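Class I phosphodiesterase PDEB1 (Leishmania major, PDB 2R8Q) is a class I phosphodiesterase whose all-helical catalytic domain, of the HD phosphodiesterase clan, holds a zinc ion and a magnesium ion and binds 3-isobutyl-1-methylxanthine in a pocket. Local coordinates at residues A[74-79]-A[129-134]; A[190-195]-A[202-207]; A[309-314]-A[338-343]. All blocks are in the same frame, centred on the assembly; numbering follows the deposited sequence.

Interactions 1 and 2 are neighbours, with centres about 8 Å apart. They touch through a salt bridge from Arg79 NH2 to Glu193 OE1 (2.7 Å) and a probable hydrogen bond between Glu129 OE2 and Tyr202 OH (2.6 Å). Helix 127-139, which carries residues 129-134, also packs on the 190-195 loop and on helix 197-212. Interaction 3 lies on the opposite side of the chain's centre. Its centre is about 34 Å from that of interaction 1 and about 36 Å from that of interaction 2. It holds Phe309, a residue of the 3-isobutyl-1-methylxanthine pocket. In interaction 2, the side chain of Leu207 is about 12 Å from the magnesium ion and about 13 Å from the zinc ion.

Interaction 1. Residues A[74-79]-A[129-134]; sequences EKFGCR and ECYVLL
Tyr131 and Phe76 lay their rings alongside each other. The two planes are nearly parallel, 18° apart. They are slid so far that the rings barely overlap, with centroids 5.5 Å apart. The pair is therefore not a full offset stack. Its closest atoms are Phe76 CD2 and Tyr131 CD2, at 3.8 Å. Farther out on the ring, Phe76 CE2 is 4.0 Å from Tyr131 CB, near the helix backbone. The side chains run past each other in opposite directions, each from its own backbone. Tyr131 CG is anti to the backbone N (chi1 177°), which sends the ring from helix 127-139 across to the 74-79 turn. Its hydroxyl arrives beside Cys78, with Tyr131 OH 3.3 Å from Cys78 CB and 3.6 Å from Cys78 SG. The phenol oxygen is hydrogen-bonded to Val191 O in the neighbouring loop.

Phe76 and Cys78 flank Gly77, the C-prime residue of a Schellman motif that ends helix 72-75. The motif's bonds run from Gly77 N to Glu74 O (3.1 Å) and from Cys78 N to Pro73 O. The turn thus sets both side chains toward Tyr131. Leu72 and Pro73 add contacts to the tyrosine. Between the two segments the contact is apolar packing around one long aromatic side chain. The tyrosine's polar end is satisfied by a third part of the chain, so one residue ties the helix end, helix 127-139 and the 190-195 loop together.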
loop_
_atom_site.group_PDB
_atom_site.type_symbol
_atom_site.label_atom_id
_atom_site.label_comp_id
_atom_site.label_asym_id
_atom_site.label_seq_id
_atom_site.Cartn_x
_atom_site.Cartn_y
_atom_site.Cartn_z
ATOM N N GLU A 74 -7.003 -22.907 -17.859
ATOM C CA GLU A 74 -7.773 -22.968 -19.095
ATOM C C GLU A 74 -9.268 -22.912 -18.812
ATOM O O GLU A 74 -10.015 -22.243 -19.525
ATOM C CB GLU A 74 -7.452 -24.248 -19.870
ATOM C CG GLU A 74 -8.082 -24.288 -21.256
ATOM C CD GLU A 74 -7.829 -25.593 -21.982
ATOM O OE1 GLU A 74 -6.650 -25.978 -22.127
ATOM O OE2 GLU A 74 -8.811 -26.232 -22.415
ATOM N N LYS A 75 -9.699 -23.617 -17.771
ATOM C CA LYS A 75 -11.109 -23.645 -17.402
ATOM C C LYS A 75 -11.634 -22.239 -17.140
ATOM O O LYS A 75 -12.779 -21.916 -17.468
ATOM C CB LYS A 75 -11.304 -24.511 -16.154
ATOM C CG LYS A 75 -12.751 -24.673 -15.723
ATOM C CD LYS A 75 -12.891 -25.774 -14.682
ATOM C CE LYS A 75 -12.442 -27.118 -15.246
ATOM N NZ LYS A 75 -12.532 -28.219 -14.249
ATOM N N PHE A 76 -10.788 -21.393 -16.565
ATOM C CA PHE A 76 -11.198 -20.036 -16.252
ATOM C C PHE A 76 -10.710 -18.968 -17.226
ATOM O O PHE A 76 -10.636 -17.785 -16.896
ATOM C CB PHE A 76 -10.812 -19.726 -14.807
ATOM C CG PHE A 76 -11.566 -20.566 -13.811
ATOM C CD1 PHE A 76 -12.939 -20.399 -13.654
ATOM C CD2 PHE A 76 -10.932 -21.577 -13.098
ATOM C CE1 PHE A 76 -13.672 -21.227 -12.810
ATOM C CE2 PHE A 76 -11.657 -22.416 -12.246
ATOM C CZ PHE A 76 -13.031 -22.239 -12.106
ATOM N N GLY A 77 -10.393 -19.403 -18.442
ATOM C CA GLY A 77 -9.973 -18.479 -19.480
ATOM C C GLY A 77 -8.629 -17.797 -19.355
ATOM O O GLY A 77 -8.416 -16.742 -19.952
ATOM N N CYS A 78 -7.720 -18.380 -18.582
ATOM C CA CYS A 78 -6.392 -17.801 -18.440
ATOM C C CYS A 78 -5.531 -18.414 -19.533
ATOM O O CYS A 78 -5.435 -19.634 -19.642
ATOM C CB CYS A 78 -5.797 -18.124 -17.067
ATOM S SG CYS A 78 -4.112 -17.490 -16.819
ATOM N N ARG A 79 -4.923 -17.563 -20.350
ATOM C CA ARG A 79 -4.075 -18.033 -21.434
ATOM C C ARG A 79 -2.711 -18.470 -20.919
ATOM O O ARG A 79 -2.247 -17.993 -19.887
ATOM C CB ARG A 79 -3.922 -16.929 -22.476
ATOM C CG ARG A 79 -5.240 -16.558 -23.133
ATOM C CD ARG A 79 -5.100 -15.305 -23.956
ATOM N NE ARG A 79 -4.773 -14.149 -23.129
ATOM C CZ ARG A 79 -4.598 -12.924 -23.606
ATOM N NH1 ARG A 79 -4.717 -12.706 -24.907
ATOM N NH2 ARG A 79 -4.309 -11.919 -22.790
ATOM N N GLU A 129 -12.440 -21.455 -6.498
ATOM C CA GLU A 129 -11.740 -21.217 -5.240
ATOM C C GLU A 129 -10.414 -21.970 -5.192
ATOM O O GLU A 129 -9.432 -21.475 -4.635
ATOM C CB GLU A 129 -12.652 -21.588 -4.068
ATOM C CG GLU A 129 -13.860 -20.661 -4.014
ATOM C CD GLU A 129 -14.950 -21.098 -3.060
ATOM O OE1 GLU A 129 -15.089 -22.312 -2.797
ATOM O OE2 GLU A 129 -15.696 -20.210 -2.596
ATOM N N CYS A 130 -10.371 -23.157 -5.791
ATOM C CA CYS A 130 -9.127 -23.923 -5.824
ATOM C C CYS A 130 -8.104 -23.160 -6.664
ATOM O O CYS A 130 -6.933 -23.054 -6.293
ATOM C CB CYS A 130 -9.358 -25.308 -6.429
ATOM S SG CYS A 130 -10.260 -26.433 -5.346
ATOM N N TYR A 131 -8.561 -22.631 -7.797
ATOM C CA TYR A 131 -7.712 -21.869 -8.707
ATOM C C TYR A 131 -7.168 -20.627 -8.009
ATOM O O TYR A 131 -5.962 -20.377 -8.014
ATOM C CB TYR A 131 -8.519 -21.473 -9.950
ATOM C CG TYR A 131 -7.777 -20.619 -10.951
ATOM C CD1 TYR A 131 -6.531 -21.009 -11.447
ATOM C CD2 TYR A 131 -8.325 -19.426 -11.415
ATOM C CE1 TYR A 131 -5.851 -20.228 -12.377
ATOM C CE2 TYR A 131 -7.652 -18.637 -12.347
ATOM C CZ TYR A 131 -6.416 -19.046 -12.821
ATOM O OH TYR A 131 -5.737 -18.261 -13.723
ATOM N N VAL A 132 -8.060 -19.854 -7.400
ATOM C CA VAL A 132 -7.647 -18.646 -6.699
ATOM C C VAL A 132 -6.677 -18.958 -5.559
ATOM O O VAL A 132 -5.713 -18.230 -5.342
ATOM C CB VAL A 132 -8.875 -17.885 -6.152
ATOM C CG1 VAL A 132 -8.424 -16.696 -5.306
ATOM C CG2 VAL A 132 -9.744 -17.416 -7.317
ATOM N N LEU A 133 -6.916 -20.050 -4.837
ATOM C CA LEU A 133 -6.031 -20.414 -3.737
ATOM C C LEU A 133 -4.607 -20.676 -4.234
ATOM O O LEU A 133 -3.631 -20.209 -3.640
ATOM C CB LEU A 133 -6.571 -21.654 -3.019
ATOM C CG LEU A 133 -5.758 -22.177 -1.832
ATOM C CD1 LEU A 133 -5.621 -21.087 -0.767
ATOM C CD2 LEU A 133 -6.453 -23.399 -1.247
ATOM N N LEU A 134 -4.489 -21.405 -5.341
ATOM C CA LEU A 134 -3.177 -21.721 -5.896
ATOM C C LEU A 134 -2.457 -20.477 -6.411
ATOM O O LEU A 134 -1.245 -20.338 -6.229
ATOM C CB LEU A 134 -3.318 -22.769 -7.006
ATOM C CG LEU A 134 -3.779 -24.132 -6.477
ATOM C CD1 LEU A 134 -4.135 -25.051 -7.638
ATOM C CD2 LEU A 134 -2.676 -24.753 -5.628
#

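Interaction 2. Residues A[190-195]-A[202-207]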
loop_
_atom_site.group_PDB
_atom_site.type_symbol
_atom_site.label_atom_id
_atom_site.label_comp_id
_atom_site.label_asym_id
_atom_site.label_seq_id
_atom_site.Cartn_x
_atom_site.Cartn_y
_atom_site.Cartn_z
ATOM N N ASP A 190 -2.588 -10.762 -16.116
ATOM C CA ASP A 190 -3.841 -10.892 -15.383
ATOM C C ASP A 190 -4.450 -12.288 -15.496
ATOM O O ASP A 190 -5.189 -12.582 -16.438
ATOM C CB ASP A 190 -4.825 -9.820 -15.867
ATOM C CG ASP A 190 -6.174 -9.910 -15.184
ATOM O OD1 ASP A 190 -6.262 -10.526 -14.101
ATOM O OD2 ASP A 190 -7.151 -9.350 -15.727
ATOM N N VAL A 191 -4.144 -13.148 -14.525
ATOM C CA VAL A 191 -4.650 -14.515 -14.532
ATOM C C VAL A 191 -6.142 -14.627 -14.216
ATOM O O VAL A 191 -6.687 -15.727 -14.154
ATOM C CB VAL A 191 -3.842 -15.425 -13.574
ATOM C CG1 VAL A 191 -2.400 -15.522 -14.060
ATOM C CG2 VAL A 191 -3.889 -14.880 -12.155
ATOM N N PHE A 192 -6.790 -13.482 -14.016
ATOM C CA PHE A 192 -8.230 -13.439 -13.757
ATOM C C PHE A 192 -8.903 -12.865 -15.011
ATOM O O PHE A 192 -10.094 -12.542 -15.001
ATOM C CB PHE A 192 -8.541 -12.526 -12.563
ATOM C CG PHE A 192 -8.060 -13.051 -11.235
ATOM C CD1 PHE A 192 -7.906 -12.184 -10.154
ATOM C CD2 PHE A 192 -7.781 -14.402 -11.052
ATOM C CE1 PHE A 192 -7.480 -12.657 -8.910
ATOM C CE2 PHE A 192 -7.354 -14.884 -9.808
ATOM C CZ PHE A 192 -7.205 -14.005 -8.740
ATOM N N GLU A 193 -8.128 -12.756 -16.088
ATOM C CA GLU A 193 -8.610 -12.189 -17.349
ATOM C C GLU A 193 -9.845 -12.863 -17.940
ATOM O O GLU A 193 -10.623 -12.220 -18.644
ATOM C CB GLU A 193 -7.482 -12.195 -18.393
ATOM C CG GLU A 193 -7.152 -13.574 -18.964
ATOM C CD GLU A 193 -5.997 -13.542 -19.952
ATOM O OE1 GLU A 193 -5.763 -12.474 -20.555
ATOM O OE2 GLU A 193 -5.332 -14.588 -20.129
ATOM N N GLY A 194 -10.026 -14.151 -17.661
ATOM C CA GLY A 194 -11.166 -14.867 -18.210
ATOM C C GLY A 194 -12.401 -14.892 -17.332
ATOM O O GLY A 194 -13.425 -15.460 -17.709
ATOM N N LEU A 195 -12.318 -14.274 -16.161
ATOM C CA LEU A 195 -13.449 -14.261 -15.248
ATOM C C LEU A 195 -14.441 -13.140 -15.532
ATOM O O LEU A 195 -14.077 -12.077 -16.038
ATOM C CB LEU A 195 -12.955 -14.139 -13.809
ATOM C CG LEU A 195 -12.001 -15.232 -13.332
ATOM C CD1 LEU A 195 -11.594 -14.937 -11.895
ATOM C CD2 LEU A 195 -12.673 -16.601 -13.442
ATOM N N TYR A 202 -15.078 -11.419 -6.756
ATOM C CA TYR A 202 -15.089 -12.527 -5.807
ATOM C C TYR A 202 -13.665 -13.051 -5.617
ATOM O O TYR A 202 -13.216 -13.295 -4.494
ATOM C CB TYR A 202 -15.982 -13.655 -6.336
ATOM C CG TYR A 202 -16.218 -14.779 -5.353
ATOM C CD1 TYR A 202 -17.218 -14.686 -4.383
ATOM C CD2 TYR A 202 -15.441 -15.938 -5.389
ATOM C CE1 TYR A 202 -17.439 -15.722 -3.478
ATOM C CE2 TYR A 202 -15.651 -16.976 -4.490
ATOM C CZ TYR A 202 -16.653 -16.862 -3.537
ATOM O OH TYR A 202 -16.870 -17.890 -2.646
ATOM N N ALA A 203 -12.964 -13.213 -6.733
ATOM C CA ALA A 203 -11.590 -13.708 -6.720
ATOM C C ALA A 203 -10.653 -12.788 -5.944
ATOM O O ALA A 203 -9.832 -13.258 -5.156
ATOM C CB ALA A 203 -11.091 -13.888 -8.147
ATOM N N TYR A 204 -10.760 -11.480 -6.170
ATOM C CA TYR A 204 -9.899 -10.542 -5.461
ATOM C C TYR A 204 -10.143 -10.571 -3.957
ATOM O O TYR A 204 -9.198 -10.524 -3.169
ATOM C CB TYR A 204 -10.089 -9.111 -5.979
ATOM C CG TYR A 204 -9.201 -8.764 -7.151
ATOM C CD1 TYR A 204 -9.698 -8.753 -8.453
ATOM C CD2 TYR A 204 -7.855 -8.439 -6.956
ATOM C CE1 TYR A 204 -8.880 -8.424 -9.533
ATOM C CE2 TYR A 204 -7.028 -8.109 -8.028
ATOM C CZ TYR A 204 -7.549 -8.102 -9.314
ATOM O OH TYR A 204 -6.748 -7.751 -10.375
ATOM N N ARG A 205 -11.405 -10.646 -3.548
ATOM C CA ARG A 205 -11.685 -10.678 -2.124
ATOM C C ARG A 205 -11.135 -11.955 -1.498
ATOM O O ARG A 205 -10.618 -11.932 -0.386
ATOM C CB ARG A 205 -13.190 -10.554 -1.861
ATOM C CG ARG A 205 -13.531 -10.480 -0.375
ATOM C CD ARG A 205 -12.645 -9.462 0.333
ATOM N NE ARG A 205 -12.850 -9.435 1.779
ATOM C CZ ARG A 205 -13.778 -8.708 2.391
ATOM N NH1 ARG A 205 -14.595 -7.935 1.684
ATOM N NH2 ARG A 205 -13.884 -8.750 3.711
ATOM N N ALA A 206 -11.232 -13.066 -2.217
ATOM C CA ALA A 206 -10.721 -14.332 -1.702
ATOM C C ALA A 206 -9.197 -14.291 -1.582
ATOM O O ALA A 206 -8.633 -14.717 -0.573
ATOM C CB ALA A 206 -11.150 -15.480 -2.615
ATOM N N LEU A 207 -8.532 -13.773 -2.612
ATOM C CA LEU A 207 -7.079 -13.680 -2.602
ATOM C C LEU A 207 -6.623 -12.807 -1.430
ATOM O O LEU A 207 -5.736 -13.194 -0.668
ATOM C CB LEU A 207 -6.586 -13.102 -3.935
ATOM C CG LEU A 207 -5.083 -12.860 -4.126
ATOM C CD1 LEU A 207 -4.744 -12.898 -5.610
ATOM C CD2 LEU A 207 -4.696 -11.515 -3.515
HETATM O O HOH W 1 -7.636 -8.958 -12.516
#
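Ala203 puts its methyl over one face of the Phe192 ring. Ala203 CB is 3.9 Å from the Phe192 ring centroid and 13° off the normal, a CH-pi contact near the centre of the face. Ala203 CB also meets Leu195 CD1, at 3.9 Å. The Phe192 and Leu195 side chains thus share one small residue of helix 197-212.

Tyr204 comes next and meets Phe192 in a T-shaped (edge-to-face) pair. The edge of Phe192 points at the face of Tyr204, with the planes 84° apart. Phe192 CD1 does the touching, 3.9 Å from Tyr204 CE1 and toward the rim of the tyrosine ring. The phenol reaches on to a water, which lies 2.6 Å from Tyr204 OH. That water donates to Asp190 OD1, also at 2.6 Å.

The same carboxylate oxygen shapes the loop. Asp190 OD1 accepts from Phe192 N at 3.0 Å, forming an Asx turn, and the amide reaches it from above the carboxylate plane. Type I turns run from Asp190 to Glu193 and from Phe192 to Leu195. This turn-rich loop links helix 171-184 to helix 197-212 and folds back on the latter. Leu184 of the preceding helix touches both Phe192 and Tyr204. Pro158 of the second subunit packs on Tyr204, so the subunit interface lies close by.

One turn after Ala203, Leu207 adds its CD1 branch, 4.1 Å from Phe192 CZ. With chi1 at 178°, Leu207 CG lies beside the carbonyl carbon and the CD1 branch meets the loop. Thr136 of helix 127-139 also touches Leu207.

Interaction 3. Residues A[309-314]-A[338-343]. With IBM (3-isobutyl-1-methylxanthine), chain E.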
loop_
_atom_site.group_PDB
_atom_site.type_symbol
_atom_site.label_atom_id
_atom_site.label_comp_id
_atom_site.label_asym_id
_atom_site.label_seq_id
_atom_site.Cartn_x
_atom_site.Cartn_y
_atom_site.Cartn_z
ATOM N N PHE A 309 8.476 -25.057 18.063
ATOM C CA PHE A 309 7.502 -24.636 17.061
ATOM C C PHE A 309 6.438 -25.712 16.844
ATOM O O PHE A 309 5.253 -25.408 16.695
ATOM C CB PHE A 309 8.204 -24.321 15.739
ATOM C CG PHE A 309 7.297 -23.739 14.696
ATOM C CD1 PHE A 309 6.652 -22.525 14.916
ATOM C CD2 PHE A 309 7.081 -24.402 13.493
ATOM C CE1 PHE A 309 5.806 -21.979 13.952
ATOM C CE2 PHE A 309 6.237 -23.864 12.524
ATOM C CZ PHE A 309 5.599 -22.650 12.754
ATOM N N ILE A 310 6.859 -26.972 16.826
ATOM C CA ILE A 310 5.920 -28.070 16.642
ATOM C C ILE A 310 4.971 -28.176 17.836
ATOM O O ILE A 310 3.752 -28.195 17.678
ATOM C CB ILE A 310 6.657 -29.418 16.475
ATOM C CG1 ILE A 310 7.348 -29.465 15.108
ATOM C CG2 ILE A 310 5.676 -30.577 16.626
ATOM C CD1 ILE A 310 8.209 -30.701 14.897
ATOM N N ASP A 311 5.545 -28.231 19.031
ATOM C CA ASP A 311 4.763 -28.356 20.253
ATOM C C ASP A 311 3.720 -27.275 20.511
ATOM O O ASP A 311 2.591 -27.582 20.895
ATOM C CB ASP A 311 5.695 -28.434 21.467
ATOM C CG ASP A 311 6.338 -29.795 21.619
ATOM O OD1 ASP A 311 6.047 -30.682 20.789
ATOM O OD2 ASP A 311 7.131 -29.980 22.571
ATOM N N PHE A 312 4.078 -26.014 20.294
ATOM C CA PHE A 312 3.144 -24.939 20.591
ATOM C C PHE A 312 2.501 -24.179 19.440
ATOM O O PHE A 312 1.699 -23.276 19.674
ATOM C CB PHE A 312 3.814 -23.956 21.553
ATOM C CG PHE A 312 4.343 -24.610 22.797
ATOM C CD1 PHE A 312 5.700 -24.888 22.933
ATOM C CD2 PHE A 312 3.475 -24.996 23.814
ATOM C CE1 PHE A 312 6.187 -25.545 24.064
ATOM C CE2 PHE A 312 3.951 -25.654 24.950
ATOM C CZ PHE A 312 5.310 -25.929 25.073
ATOM N N VAL A 313 2.828 -24.537 18.204
ATOM C CA VAL A 313 2.228 -23.849 17.069
ATOM C C VAL A 313 1.753 -24.796 15.974
ATOM O O VAL A 313 0.571 -25.135 15.907
ATOM C CB VAL A 313 3.205 -22.821 16.442
ATOM C CG1 VAL A 313 2.527 -22.101 15.281
ATOM C CG2 VAL A 313 3.649 -21.811 17.493
ATOM N N ALA A 314 2.680 -25.230 15.129
ATOM C CA ALA A 314 2.361 -26.101 14.001
ATOM C C ALA A 314 1.772 -27.466 14.342
ATOM O O ALA A 314 0.859 -27.936 13.660
ATOM C CB ALA A 314 3.598 -26.279 13.129
ATOM N N SER A 338 6.325 -37.812 13.557
ATOM C CA SER A 338 7.550 -38.577 13.357
ATOM C C SER A 338 8.749 -37.631 13.304
ATOM O O SER A 338 9.855 -38.001 13.694
ATOM C CB SER A 338 7.471 -39.419 12.074
ATOM O OG SER A 338 7.260 -38.620 10.925
ATOM N N ASN A 339 8.532 -36.409 12.825
ATOM C CA ASN A 339 9.619 -35.440 12.770
ATOM C C ASN A 339 9.989 -34.983 14.179
ATOM O O ASN A 339 11.167 -34.850 14.497
ATOM C CB ASN A 339 9.242 -34.219 11.917
ATOM C CG ASN A 339 9.347 -34.491 10.426
ATOM O OD1 ASN A 339 10.017 -35.431 10.002
ATOM N ND2 ASN A 339 8.700 -33.653 9.622
ATOM N N ARG A 340 8.989 -34.741 15.022
ATOM C CA ARG A 340 9.279 -34.310 16.384
ATOM C C ARG A 340 10.114 -35.378 17.073
ATOM O O ARG A 340 11.061 -35.067 17.795
ATOM C CB ARG A 340 8.001 -34.087 17.198
ATOM C CG ARG A 340 8.298 -33.483 18.572
ATOM C CD ARG A 340 7.117 -33.559 19.517
ATOM N NE ARG A 340 7.386 -32.862 20.776
ATOM C CZ ARG A 340 8.319 -33.216 21.657
ATOM N NH1 ARG A 340 9.091 -34.272 21.434
ATOM N NH2 ARG A 340 8.480 -32.511 22.770
ATOM N N ALA A 341 9.754 -36.637 16.842
ATOM C CA ALA A 341 10.471 -37.757 17.440
ATOM C C ALA A 341 11.929 -37.764 16.994
ATOM O O ALA A 341 12.829 -38.021 17.795
ATOM C CB ALA A 341 9.799 -39.070 17.057
ATOM N N LYS A 342 12.161 -37.479 15.717
ATOM C CA LYS A 342 13.519 -37.456 15.188
ATOM C C LYS A 342 14.324 -36.297 15.770
ATOM O O LYS A 342 15.515 -36.440 16.040
ATOM C CB LYS A 342 13.491 -37.379 13.659
ATOM C CG LYS A 342 12.873 -38.610 13.012
ATOM C CD LYS A 342 12.885 -38.528 11.494
ATOM C CE LYS A 342 12.292 -39.786 10.878
ATOM N NZ LYS A 342 12.328 -39.746 9.390
ATOM N N TRP A 343 13.680 -35.149 15.967
ATOM C CA TRP A 343 14.374 -34.001 16.544
ATOM C C TRP A 343 14.740 -34.324 17.990
ATOM O O TRP A 343 15.820 -33.968 18.463
ATOM C CB TRP A 343 13.487 -32.751 16.520
ATOM C CG TRP A 343 13.325 -32.123 15.165
ATOM C CD1 TRP A 343 12.153 -31.913 14.496
ATOM C CD2 TRP A 343 14.364 -31.587 14.331
ATOM N NE1 TRP A 343 12.394 -31.280 13.299
ATOM C CE2 TRP A 343 13.743 -31.068 13.172
ATOM C CE3 TRP A 343 15.759 -31.495 14.450
ATOM C CZ2 TRP A 343 14.467 -30.462 12.136
ATOM C CZ3 TRP A 343 16.481 -30.891 13.421
ATOM C CH2 TRP A 343 15.829 -30.384 12.278
HETATM N N9 IBM E . 8.372 -19.588 13.056
HETATM C C8 IBM E . 9.157 -19.923 14.132
HETATM N N7 IBM E . 9.856 -21.016 13.954
HETATM C C5 IBM E . 9.508 -21.427 12.676
HETATM C C4 IBM E . 8.598 -20.561 12.111
HETATM N N3 IBM E . 8.040 -20.643 10.883
HETATM C C2 IBM E . 8.442 -21.720 10.145
HETATM N N1 IBM E . 9.362 -22.651 10.638
HETATM C C6 IBM E . 9.894 -22.506 11.896
HETATM O O6 IBM E . 10.701 -23.316 12.327
HETATM O O2 IBM E . 7.981 -21.876 9.019
HETATM C C10 IBM E . 9.760 -23.782 9.812
HETATM C C11 IBM E . 7.092 -19.658 10.388
HETATM C C12 IBM E . 7.802 -18.310 10.233
HETATM C C13 IBM E . 8.396 -18.166 8.838
HETATM C C14 IBM E . 6.851 -17.161 10.539
#
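Arg340 grips the carboxylate of Asp311 side-on, with two nitrogens bound to two oxygens. Arg340 NE donates to Asp311 OD1 at 2.6 Å, with an N-H...O angle of 160°. Arg340 NH2 donates to Asp311 OD2 at 2.9 Å. Both oxygens use their syn lone pairs, and both lie near the guanidinium plane. The two flat groups are 19° apart, nearly coplanar. This salt bridge should hold the carboxylate against rotation about its CB-CG bond.

Beside it is an apolar contact. Ile310 CD1 sits 4.0 Å from Arg340 CA and 4.1 Å from Trp343 CD1. Its CG1 lies anti to the carbonyl carbon, and the extended chain beyond carries CD1 to the other helix.

The arginine is itself extended from CG to NE, which lets it span from helix 330-348 to helix 302-324. These helices run roughly antiparallel, with local axes at 147° and 10.9 Å apart at closest approach. They are the last two helices of the modelled chain, which has helices and no strands. A wider pi-type turn spans residues 310-314. There Phe309 O accepts from both Val313 N and Ala314 N, which reach it from opposite faces of its plane.

Phe309 stands next to Ile310 and belongs to the ligand pocket. One face of its ring lies against 3-isobutyl-1-methylxanthine, with Phe309 CE1 3.6 Å from N9 of the ligand. Gln306, one turn earlier on the same helix, is hydrogen-bonded to the ligand through NE2. Trp343 touches the Gln306 side chain, so helix 330-348 contacts a ligand-binding residue. Farther out, Asn339 ND2 is hydrogen-bonded to Val258 O and Lys260 O, and Val258 also touches Phe309 and Ile310.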